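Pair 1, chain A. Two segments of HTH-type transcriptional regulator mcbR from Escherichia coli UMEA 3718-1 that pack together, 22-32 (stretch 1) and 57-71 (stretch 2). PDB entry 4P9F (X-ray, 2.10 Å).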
# COMPACT_ATOMS: atom_id res chain seq x y z
N ALA A 22 -4.95 -14.29 -13.86
CA ALA A 22 -5.94 -14.66 -14.86
C ALA A 22 -6.03 -13.63 -15.99
O ALA A 22 -6.50 -13.95 -17.09
CB ALA A 22 -7.33 -14.83 -14.19
N LEU A 23 -5.55 -12.42 -15.76
CA LEU A 23 -5.62 -11.40 -16.80
C LEU A 23 -4.23 -11.13 -17.35
O LEU A 23 -3.28 -10.90 -16.60
CB LEU A 23 -6.23 -10.10 -16.25
CG LEU A 23 -7.63 -10.29 -15.65
CD1 LEU A 23 -8.18 -8.98 -15.15
CD2 LEU A 23 -8.57 -10.91 -16.66
N LYS A 24 -4.12 -11.15 -18.67
CA LYS A 24 -2.83 -10.99 -19.33
C LYS A 24 -2.39 -9.53 -19.33
O LYS A 24 -3.20 -8.64 -19.59
CB LYS A 24 -2.93 -11.51 -20.77
CG LYS A 24 -1.61 -11.53 -21.53
CD LYS A 24 -1.78 -12.24 -22.86
CE LYS A 24 -0.45 -12.37 -23.59
NZ LYS A 24 -0.63 -13.13 -24.86
N PRO A 25 -1.10 -9.27 -19.06
CA PRO A 25 -0.56 -7.91 -19.17
C PRO A 25 -0.92 -7.30 -20.52
O PRO A 25 -0.84 -7.99 -21.54
CB PRO A 25 0.96 -8.13 -19.06
CG PRO A 25 1.10 -9.36 -18.26
CD PRO A 25 -0.07 -10.24 -18.62
N GLY A 26 -1.37 -6.06 -20.51
CA GLY A 26 -1.69 -5.38 -21.77
C GLY A 26 -3.10 -5.62 -22.30
O GLY A 26 -3.52 -4.92 -23.23
N ALA A 27 -3.84 -6.58 -21.74
CA ALA A 27 -5.17 -6.90 -22.27
C ALA A 27 -6.12 -5.71 -22.18
O ALA A 27 -6.14 -4.97 -21.19
CB ALA A 27 -5.79 -8.09 -21.52
N ARG A 28 -6.96 -5.59 -23.21
CA ARG A 28 -7.91 -4.50 -23.29
C ARG A 28 -9.23 -5.00 -22.71
O ARG A 28 -9.79 -6.00 -23.16
CB ARG A 28 -8.07 -4.04 -24.75
CG ARG A 28 -9.17 -3.00 -24.98
CD ARG A 28 -9.20 -2.49 -26.45
NE ARG A 28 -10.44 -1.76 -26.70
CZ ARG A 28 -10.60 -0.46 -26.46
NH1 ARG A 28 -9.58 0.26 -26.00
NH2 ARG A 28 -11.78 0.13 -26.70
N LEU A 29 -9.68 -4.35 -21.64
CA LEU A 29 -10.94 -4.70 -20.98
C LEU A 29 -12.03 -3.73 -21.39
O LEU A 29 -11.91 -2.53 -21.15
CB LEU A 29 -10.75 -4.68 -19.46
CG LEU A 29 -9.50 -5.40 -18.95
CD1 LEU A 29 -9.36 -5.26 -17.42
CD2 LEU A 29 -9.51 -6.87 -19.37
N ILE A 30 -13.13 -4.25 -21.93
CA ILE A 30 -14.21 -3.39 -22.41
C ILE A 30 -15.35 -3.42 -21.39
O ILE A 30 -15.92 -4.48 -21.12
CB ILE A 30 -14.71 -3.83 -23.83
CG1 ILE A 30 -13.60 -3.65 -24.87
CG2 ILE A 30 -15.98 -3.06 -24.26
CD1 ILE A 30 -12.86 -4.91 -25.21
N THR A 31 -15.61 -2.27 -20.77
CA THR A 31 -16.64 -2.15 -19.73
C THR A 31 -17.97 -2.84 -20.12
O THR A 31 -18.53 -3.63 -19.36
CB THR A 31 -16.87 -0.67 -19.41
OG1 THR A 31 -15.60 -0.06 -19.14
CG2 THR A 31 -17.77 -0.49 -18.21
N LYS A 32 -18.45 -2.54 -21.32
CA LYS A 32 -19.70 -3.09 -21.84
C LYS A 32 -19.69 -4.64 -21.88
O LYS A 32 -20.68 -5.27 -21.52
CB LYS A 32 -19.96 -2.53 -23.24
CG LYS A 32 -21.22 -3.06 -23.90
CD LYS A 32 -22.47 -2.58 -23.19
CE LYS A 32 -23.25 -1.59 -24.05
NZ LYS A 32 -23.64 -2.15 -25.38
N ALA A 57 -3.97 -0.12 -10.48
CA ALA A 57 -4.09 -1.55 -10.74
C ALA A 57 -4.56 -1.82 -12.16
O ALA A 57 -4.45 -2.94 -12.67
CB ALA A 57 -5.05 -2.19 -9.74
N LEU A 58 -5.17 -0.80 -12.76
CA LEU A 58 -5.53 -0.81 -14.17
C LEU A 58 -5.20 0.54 -14.77
O LEU A 58 -5.01 1.50 -14.04
CB LEU A 58 -7.03 -1.10 -14.36
CG LEU A 58 -7.50 -2.52 -14.02
CD1 LEU A 58 -9.02 -2.55 -14.11
CD2 LEU A 58 -6.89 -3.51 -15.00
N SER A 59 -5.17 0.60 -16.10
CA SER A 59 -4.96 1.85 -16.82
C SER A 59 -6.19 2.20 -17.67
O SER A 59 -6.89 1.31 -18.15
CB SER A 59 -3.73 1.75 -17.74
OG SER A 59 -2.55 1.53 -16.99
N VAL A 60 -6.42 3.49 -17.88
CA VAL A 60 -7.45 3.97 -18.79
C VAL A 60 -7.05 3.67 -20.23
O VAL A 60 -5.89 3.80 -20.60
CB VAL A 60 -7.65 5.49 -18.61
CG1 VAL A 60 -8.55 6.03 -19.70
CG2 VAL A 60 -8.22 5.77 -17.22
N ALA A 61 -8.01 3.22 -21.04
CA ALA A 61 -7.82 3.00 -22.48
C ALA A 61 -8.91 3.75 -23.28
O ALA A 61 -9.94 4.12 -22.72
CB ALA A 61 -7.85 1.49 -22.79
N PRO A 62 -8.67 4.01 -24.57
CA PRO A 62 -9.65 4.70 -25.42
C PRO A 62 -11.04 4.04 -25.47
O PRO A 62 -11.15 2.81 -25.37
CB PRO A 62 -9.01 4.66 -26.81
CG PRO A 62 -7.55 4.56 -26.54
CD PRO A 62 -7.41 3.74 -25.30
N ALA A 63 -12.08 4.86 -25.56
CA ALA A 63 -13.45 4.39 -25.80
C ALA A 63 -14.09 3.51 -24.72
O ALA A 63 -14.51 2.38 -25.01
CB ALA A 63 -13.50 3.64 -27.17
N GLN A 64 -14.09 3.99 -23.47
CA GLN A 64 -14.76 3.28 -22.36
C GLN A 64 -14.18 1.88 -22.11
O GLN A 64 -14.90 0.85 -22.09
CB GLN A 64 -16.27 3.20 -22.61
CG GLN A 64 -16.93 4.58 -22.63
CD GLN A 64 -18.38 4.54 -23.09
OE1 GLN A 64 -18.85 3.54 -23.63
NE2 GLN A 64 -19.10 5.64 -22.86
N ALA A 65 -12.87 1.85 -21.96
CA ALA A 65 -12.14 0.60 -21.79
C ALA A 65 -10.93 0.84 -20.90
O ALA A 65 -10.59 1.98 -20.56
CB ALA A 65 -11.73 0.01 -23.16
N PHE A 66 -10.31 -0.26 -20.50
CA PHE A 66 -9.17 -0.24 -19.60
C PHE A 66 -8.12 -1.24 -20.04
O PHE A 66 -8.43 -2.14 -20.82
CB PHE A 66 -9.65 -0.54 -18.18
CG PHE A 66 -10.69 0.40 -17.70
CD1 PHE A 66 -12.03 0.19 -17.98
CD2 PHE A 66 -10.32 1.55 -17.04
CE1 PHE A 66 -12.99 1.09 -17.56
CE2 PHE A 66 -11.29 2.46 -16.61
CZ PHE A 66 -12.62 2.22 -16.87
N THR A 67 -6.88 -1.07 -19.61
CA THR A 67 -5.92 -2.13 -19.92
C THR A 67 -5.26 -2.60 -18.64
O THR A 67 -5.05 -1.83 -17.70
CB THR A 67 -4.81 -1.70 -20.93
OG1 THR A 67 -4.14 -0.55 -20.43
CG2 THR A 67 -5.39 -1.41 -22.32
N VAL A 68 -4.99 -3.90 -18.64
CA VAL A 68 -4.22 -4.56 -17.59
C VAL A 68 -2.77 -4.07 -17.73
O VAL A 68 -2.22 -4.08 -18.83
CB VAL A 68 -4.33 -6.08 -17.71
CG1 VAL A 68 -3.46 -6.78 -16.66
CG2 VAL A 68 -5.82 -6.51 -17.63
N PRO A 69 -2.17 -3.60 -16.63
CA PRO A 69 -0.81 -3.05 -16.73
C PRO A 69 0.22 -4.07 -17.18
O PRO A 69 0.03 -5.26 -16.96
CB PRO A 69 -0.51 -2.58 -15.30
CG PRO A 69 -1.84 -2.37 -14.69
CD PRO A 69 -2.72 -3.44 -15.27
N GLU A 70 1.29 -3.58 -17.78
CA GLU A 70 2.46 -4.38 -18.13
C GLU A 70 3.34 -4.46 -16.90
O GLU A 70 3.57 -3.44 -16.25
CB GLU A 70 3.27 -3.74 -19.27
CG GLU A 70 2.50 -3.46 -20.54
CD GLU A 70 2.25 -4.70 -21.38
OE1 GLU A 70 2.84 -5.76 -21.07
OE2 GLU A 70 1.46 -4.61 -22.35
N VAL A 71 3.74 -5.66 -16.50
CA VAL A 71 4.63 -5.78 -15.35
C VAL A 71 6.00 -6.32 -15.78
O VAL A 71 6.22 -7.53 -15.87
CB VAL A 71 3.99 -6.68 -14.26
CG1 VAL A 71 4.89 -6.79 -13.03
CG2 VAL A 71 2.62 -6.13 -13.88
O HOH W 1 -17.57 -0.33 -22.86

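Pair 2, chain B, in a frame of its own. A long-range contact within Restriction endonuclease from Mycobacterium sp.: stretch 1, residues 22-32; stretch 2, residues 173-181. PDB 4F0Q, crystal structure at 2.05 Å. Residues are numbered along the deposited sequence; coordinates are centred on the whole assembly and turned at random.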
# COMPACT_ATOMS: atom_id res chain seq x y z
N LEU B 22 -8.74 -21.09 35.31
CA LEU B 22 -8.50 -20.19 34.19
C LEU B 22 -7.66 -18.99 34.58
O LEU B 22 -8.01 -18.24 35.49
CB LEU B 22 -9.84 -19.71 33.62
CG LEU B 22 -10.86 -20.79 33.27
CD1 LEU B 22 -12.13 -20.16 32.72
CD2 LEU B 22 -10.28 -21.79 32.28
N VAL B 23 -6.55 -18.80 33.88
CA VAL B 23 -5.75 -17.59 34.04
C VAL B 23 -5.95 -16.70 32.81
O VAL B 23 -5.85 -17.16 31.68
CB VAL B 23 -4.25 -17.91 34.26
CG1 VAL B 23 -3.72 -18.82 33.16
CG2 VAL B 23 -3.43 -16.62 34.34
N PHE B 24 -6.25 -15.43 33.05
CA PHE B 24 -6.55 -14.51 31.96
C PHE B 24 -5.37 -13.59 31.66
O PHE B 24 -4.51 -13.38 32.50
CB PHE B 24 -7.80 -13.69 32.28
CG PHE B 24 -9.04 -14.52 32.46
CD1 PHE B 24 -9.83 -14.84 31.38
CD2 PHE B 24 -9.40 -14.98 33.72
CE1 PHE B 24 -10.97 -15.60 31.54
CE2 PHE B 24 -10.54 -15.74 33.88
CZ PHE B 24 -11.33 -16.06 32.79
N VAL B 25 -5.35 -13.06 30.44
CA VAL B 25 -4.28 -12.15 30.04
C VAL B 25 -4.34 -10.86 30.85
O VAL B 25 -5.31 -10.11 30.78
CB VAL B 25 -4.37 -11.81 28.54
CG1 VAL B 25 -3.26 -10.84 28.15
CG2 VAL B 25 -4.28 -13.08 27.70
N GLY B 26 -3.29 -10.61 31.62
CA GLY B 26 -3.23 -9.43 32.46
C GLY B 26 -3.36 -9.76 33.93
O GLY B 26 -3.25 -8.87 34.78
N ASP B 27 -3.61 -11.03 34.24
CA ASP B 27 -3.73 -11.48 35.62
C ASP B 27 -2.46 -11.23 36.41
O ASP B 27 -1.37 -11.61 35.99
CB ASP B 27 -4.10 -12.97 35.67
CG ASP B 27 -5.57 -13.22 35.39
OD1 ASP B 27 -6.23 -12.33 34.82
OD2 ASP B 27 -6.06 -14.32 35.74
N GLU B 28 -2.61 -10.58 37.56
CA GLU B 28 -1.48 -10.26 38.42
C GLU B 28 -1.25 -11.37 39.44
O GLU B 28 -2.06 -11.59 40.33
CB GLU B 28 -1.71 -8.92 39.12
CG GLU B 28 -1.78 -7.74 38.17
CD GLU B 28 -2.18 -6.45 38.86
OE1 GLU B 28 -2.85 -6.52 39.91
OE2 GLU B 28 -1.82 -5.36 38.35
N LEU B 29 -0.12 -12.06 39.29
CA LEU B 29 0.19 -13.21 40.12
C LEU B 29 1.34 -12.91 41.07
O LEU B 29 2.29 -12.21 40.71
CB LEU B 29 0.54 -14.41 39.24
CG LEU B 29 -0.42 -14.70 38.08
CD1 LEU B 29 0.12 -15.81 37.20
CD2 LEU B 29 -1.81 -15.05 38.60
N ARG B 30 1.25 -13.45 42.28
CA ARG B 30 2.33 -13.31 43.26
C ARG B 30 3.38 -14.39 43.01
O ARG B 30 3.06 -15.58 43.01
CB ARG B 30 1.78 -13.44 44.68
CG ARG B 30 2.84 -13.46 45.77
CD ARG B 30 3.49 -12.10 45.94
NE ARG B 30 4.42 -12.09 47.06
CZ ARG B 30 5.73 -12.31 46.95
NH1 ARG B 30 6.26 -12.56 45.77
NH2 ARG B 30 6.50 -12.28 48.03
N TYR B 31 4.62 -13.98 42.80
CA TYR B 31 5.70 -14.94 42.58
C TYR B 31 6.75 -14.92 43.69
O TYR B 31 7.45 -13.92 43.87
CB TYR B 31 6.38 -14.73 41.22
CG TYR B 31 7.46 -15.75 40.94
CD1 TYR B 31 7.14 -17.03 40.52
CD2 TYR B 31 8.80 -15.43 41.11
CE1 TYR B 31 8.12 -17.97 40.27
CE2 TYR B 31 9.79 -16.36 40.86
CZ TYR B 31 9.45 -17.63 40.44
OH TYR B 31 10.42 -18.56 40.18
N ALA B 32 6.85 -16.03 44.41
CA ALA B 32 7.89 -16.20 45.41
C ALA B 32 8.62 -17.52 45.15
O ALA B 32 7.99 -18.57 45.03
CB ALA B 32 7.30 -16.18 46.81
N LYS B 173 8.06 -5.04 43.32
CA LYS B 173 8.66 -6.37 43.18
C LYS B 173 7.77 -7.48 43.73
O LYS B 173 6.95 -7.25 44.61
CB LYS B 173 10.03 -6.41 43.88
CG LYS B 173 11.06 -5.46 43.28
CD LYS B 173 12.39 -5.60 43.99
CE LYS B 173 13.45 -4.70 43.36
NZ LYS B 173 14.77 -4.85 44.02
N GLY B 174 7.95 -8.69 43.20
CA GLY B 174 7.29 -9.86 43.72
C GLY B 174 6.05 -10.30 42.96
O GLY B 174 5.32 -11.18 43.42
N HIS B 175 5.80 -9.69 41.81
CA HIS B 175 4.61 -10.02 41.03
C HIS B 175 4.88 -10.12 39.53
O HIS B 175 5.65 -9.34 38.97
CB HIS B 175 3.50 -9.00 41.29
CG HIS B 175 3.03 -8.96 42.71
ND1 HIS B 175 3.73 -8.32 43.71
CD2 HIS B 175 1.92 -9.48 43.30
CE1 HIS B 175 3.08 -8.45 44.85
NE2 HIS B 175 1.98 -9.15 44.63
N VAL B 176 4.23 -11.08 38.88
CA VAL B 176 4.34 -11.24 37.44
C VAL B 176 2.96 -11.21 36.77
O VAL B 176 1.98 -11.68 37.34
CB VAL B 176 5.07 -12.54 37.05
CG1 VAL B 176 6.56 -12.43 37.36
CG2 VAL B 176 4.45 -13.74 37.77
N GLU B 177 2.91 -10.66 35.57
CA GLU B 177 1.68 -10.56 34.81
C GLU B 177 1.67 -11.58 33.68
O GLU B 177 2.66 -11.75 32.97
CB GLU B 177 1.52 -9.15 34.23
CG GLU B 177 0.37 -9.00 33.26
CD GLU B 177 0.39 -7.67 32.53
OE1 GLU B 177 1.02 -6.72 33.04
OE2 GLU B 177 -0.22 -7.58 31.45
N PHE B 178 0.53 -12.26 33.52
CA PHE B 178 0.36 -13.25 32.46
C PHE B 178 0.06 -12.57 31.13
O PHE B 178 -0.81 -11.70 31.05
CB PHE B 178 -0.75 -14.23 32.83
CG PHE B 178 -0.99 -15.30 31.80
CD1 PHE B 178 -0.02 -16.26 31.53
CD2 PHE B 178 -2.19 -15.36 31.11
CE1 PHE B 178 -0.24 -17.24 30.59
CE2 PHE B 178 -2.41 -16.34 30.16
CZ PHE B 178 -1.44 -17.29 29.91
N CYS B 179 0.78 -12.97 30.09
CA CYS B 179 0.68 -12.31 28.78
C CYS B 179 0.23 -13.27 27.68
O CYS B 179 0.30 -12.93 26.50
CB CYS B 179 2.01 -11.67 28.41
SG CYS B 179 2.55 -10.36 29.54
N GLY B 180 -0.22 -14.46 28.07
CA GLY B 180 -0.76 -15.41 27.12
C GLY B 180 0.21 -16.49 26.67
O GLY B 180 1.37 -16.51 27.07
N ALA B 181 -0.29 -17.40 25.84
CA ALA B 181 0.53 -18.44 25.24
C ALA B 181 0.93 -18.01 23.83
O ALA B 181 0.11 -17.46 23.09
CB ALA B 181 -0.22 -19.76 25.20

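Superposing N, CA and C of 14 central residues brings pair 2 onto pair 1 with an RMSD of 0.8 Å. In each, a type II turn (Lys A24 to Ala A27; Phe B24 to Asp B27) leads into a short strand that runs antiparallel to a strand of the second stretch, with an angle between the strand directions of 153° in pair 1 and 141° in pair 2. The register is the same: Leu A29 pairs with Phe A66 as Leu B29 does with Val B176, each a hydrogen-bonded pair. Leu A29 N to Phe A66 O is 2.7 Å and Phe A66 N to Leu A29 O 2.9 Å; Leu B29 N to Val B176 O and Val B176 N to Leu B29 O are both 2.9 Å.

The turn is tied down identically. Gly A26 N donates to Val A68 O (2.7 Å) and Gly B26 N to Phe B178 O (2.8 Å), while Val A68 N reaches Ala A27 O at 3.0 Å and Phe B178 N reaches Asp B27 O at 3.2 Å. Both glycines have positive phi (87° and 109°), where a CB would jam against the preceding carbonyl; their CA atoms superpose within 0.2 Å.

Val A68 and Phe B178 both point toward the first stretch and bury the most area in their pairs, 102 and 109 Å². Val A68 CG2 meets Leu A23 CB at 3.9 Å and Leu A29 CD1 at 3.8 Å. The phenyl ring instead takes Val B23 CG1 over one face, 4.2 Å from the ring centroid and 15° off its normal, so a flat surface replaces a branched one. Leu A23 and Val B23, matched and both directed toward the second stretch, thus complement differently shaped partners.

On the face shared with Phe A66 in pair 1 and Val B176 in pair 2, the matched leucines keep nearly the same rotamer (chi1 -47° and -48°, chi2 t). Leu A29 CD1 also touches Leu A58 CD2 at 3.9 Å. Across the bridge, Leu A29 CB lies 4.5 Å from Phe A66 CB, and Leu B29 CB 4.2 Å from Val B176 CG2.

Thr A31 and Tyr B31 also point toward the second stretch. Thr A31 OG1 approaches the edge of the larger Phe A66 ring, 3.3 Å from CE1; Tyr B31 CB packs 4.1 Å from the smaller Val B176 CG2, while the end of the tyrosine leads away. Their backbone nitrogens share a role with unequal strength: Thr A31 N to Gln A64 O is a weak hydrogen bond at 3.5 Å, whereas Tyr B31 N to Gly B174 O measures 3.0 Å.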